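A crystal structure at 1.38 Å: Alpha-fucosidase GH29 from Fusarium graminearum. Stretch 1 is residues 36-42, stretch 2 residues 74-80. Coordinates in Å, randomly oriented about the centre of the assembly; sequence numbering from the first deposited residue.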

# COMPACT_ATOMS: atom_id res chain seq x y z
N GLY A 36 -0.02 -20.23 -1.19
CA GLY A 36 0.68 -21.14 -0.29
C GLY A 36 -0.16 -22.35 0.09
O GLY A 36 -1.13 -22.63 -0.57
N ALA A 37 0.24 -23.04 1.15
CA ALA A 37 -0.51 -24.20 1.59
C ALA A 37 -1.92 -23.81 2.03
O ALA A 37 -2.82 -24.63 1.97
CB ALA A 37 0.21 -24.92 2.71
N PHE A 38 -2.12 -22.56 2.41
CA PHE A 38 -3.46 -22.07 2.76
C PHE A 38 -4.37 -22.01 1.54
O PHE A 38 -5.59 -21.94 1.68
CB PHE A 38 -3.40 -20.69 3.43
CG PHE A 38 -2.56 -19.68 2.69
CD1 PHE A 38 -3.05 -19.03 1.55
CD2 PHE A 38 -1.27 -19.41 3.10
CE1 PHE A 38 -2.25 -18.13 0.84
CE2 PHE A 38 -0.47 -18.49 2.40
CZ PHE A 38 -0.97 -17.88 1.27
N THR A 39 -3.79 -22.08 0.33
CA THR A 39 -4.57 -22.08 -0.89
C THR A 39 -5.10 -23.49 -1.24
O THR A 39 -5.99 -23.62 -2.08
CB THR A 39 -3.72 -21.54 -2.08
OG1 THR A 39 -3.04 -20.34 -1.69
CG2 THR A 39 -4.57 -21.28 -3.31
N THR A 40 -4.51 -24.52 -0.66
CA THR A 40 -4.78 -25.90 -1.08
C THR A 40 -6.28 -26.24 -1.11
O THR A 40 -6.77 -26.80 -2.10
CB THR A 40 -4.04 -26.92 -0.22
OG1 THR A 40 -2.67 -26.52 -0.03
CG2 THR A 40 -4.07 -28.29 -0.88
N ALA A 41 -7.02 -25.85 -0.07
CA ALA A 41 -8.45 -26.15 -0.02
C ALA A 41 -9.28 -25.36 -1.04
O ALA A 41 -10.38 -25.76 -1.42
CB ALA A 41 -8.97 -25.89 1.35
N GLN A 42 -8.73 -24.25 -1.52
CA GLN A 42 -9.43 -23.37 -2.46
C GLN A 42 -10.86 -23.09 -1.99
O GLN A 42 -11.80 -23.10 -2.78
CB GLN A 42 -9.42 -23.94 -3.90
CG GLN A 42 -7.96 -24.12 -4.42
CD GLN A 42 -7.82 -24.54 -5.86
OE1 GLN A 42 -6.88 -24.13 -6.54
NE2 GLN A 42 -8.76 -25.32 -6.35
N GLY A 74 -6.08 -32.79 10.24
CA GLY A 74 -5.67 -31.46 10.62
C GLY A 74 -5.03 -30.68 9.47
O GLY A 74 -4.73 -31.22 8.39
N TYR A 75 -4.80 -29.39 9.72
CA TYR A 75 -4.24 -28.52 8.69
C TYR A 75 -2.90 -29.04 8.17
O TYR A 75 -2.59 -28.92 6.98
CB TYR A 75 -4.09 -27.09 9.22
CG TYR A 75 -3.50 -26.17 8.16
CD1 TYR A 75 -4.20 -25.92 7.00
CD2 TYR A 75 -2.24 -25.62 8.30
CE1 TYR A 75 -3.66 -25.14 6.00
CE2 TYR A 75 -1.70 -24.81 7.31
CZ TYR A 75 -2.41 -24.59 6.17
OH TYR A 75 -1.96 -23.80 5.13
N GLU A 76 -2.12 -29.65 9.04
CA GLU A 76 -0.82 -30.16 8.65
C GLU A 76 -0.91 -31.17 7.50
O GLU A 76 0.05 -31.34 6.73
CB GLU A 76 -0.07 -30.76 9.85
CG GLU A 76 -0.69 -32.02 10.47
CD GLU A 76 -1.81 -31.78 11.48
OE1 GLU A 76 -2.34 -30.66 11.64
OE2 GLU A 76 -2.20 -32.79 12.15
N ASN A 77 -2.05 -31.84 7.34
CA ASN A 77 -2.22 -32.76 6.21
C ASN A 77 -2.14 -32.08 4.83
O ASN A 77 -1.82 -32.74 3.83
CB ASN A 77 -3.56 -33.51 6.29
CG ASN A 77 -3.57 -34.63 7.31
OD1 ASN A 77 -2.62 -34.86 8.06
ND2 ASN A 77 -4.69 -35.35 7.35
N PHE A 78 -2.52 -30.80 4.72
CA PHE A 78 -2.37 -30.11 3.44
C PHE A 78 -0.90 -29.97 3.04
O PHE A 78 -0.57 -29.94 1.84
CB PHE A 78 -3.03 -28.72 3.46
CG PHE A 78 -4.54 -28.74 3.52
CD1 PHE A 78 -5.30 -29.15 2.44
CD2 PHE A 78 -5.19 -28.29 4.65
CE1 PHE A 78 -6.70 -29.12 2.51
CE2 PHE A 78 -6.57 -28.25 4.71
CZ PHE A 78 -7.32 -28.67 3.65
N ILE A 79 -0.02 -29.88 4.03
CA ILE A 79 1.41 -29.72 3.82
C ILE A 79 2.08 -31.08 3.61
O ILE A 79 2.86 -31.26 2.67
CB ILE A 79 2.05 -28.99 5.02
CG1 ILE A 79 1.50 -27.55 5.07
CG2 ILE A 79 3.59 -29.03 4.96
CD1 ILE A 79 1.70 -26.84 6.38
N LYS A 80 1.75 -32.05 4.46
CA LYS A 80 2.39 -33.38 4.38
C LYS A 80 1.70 -34.35 3.43
O LYS A 80 2.30 -35.36 3.01
CB LYS A 80 2.52 -33.97 5.79
CG LYS A 80 3.59 -33.26 6.60
CD LYS A 80 3.80 -33.86 7.98
CE LYS A 80 5.05 -33.27 8.60
NZ LYS A 80 5.36 -33.92 9.92

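Gly-36 does not touch the second stretch. It helps shape the first: its N donates to Thr-39 OG1 at 3.1 Å, and its O accepts from Thr-39 N at 2.9 Å.

Ala-37 touches three residues of stretch 2: Tyr-75, Phe-78 and Ile-79. Its CB points toward stretch 2 and packs on CG1 of Ile-79 at 3.8 Å. The Ile-79 side chain leaves its backbone sideways, but its end comes nearer. The same Ala-37 CB lies 3.4 Å from Tyr-75 OH.

The CA-to-CB bond of Phe-38 points away overall, though CB lies 3.8 Å from Tyr-75 OH. Phe-38 N sits at the edge of the tyrosine ring, 3.0 Å from Tyr-75 OH. That distance is short, but the angle is poor and no hydrogen bond forms. The hydroxyl is satisfied elsewhere in the structure.

Thr-39 points away and makes no contact across the stretches.

Thr-40 points toward stretch 2. Its OG1 donates to Ala-37 O at 2.8 Å, within its own stretch. Its CG2 meets Phe-78 CD1 at 3.6 Å.

Ala-41 adds a second methyl to the same ring, with CB 4.0 Å from Phe-78 CZ. Both methyls approach the ring obliquely.

Gln-42 closes a type I turn from Thr-39 and stays out of reach. No hydrogen bond joins the stretches; the contact rests on packing.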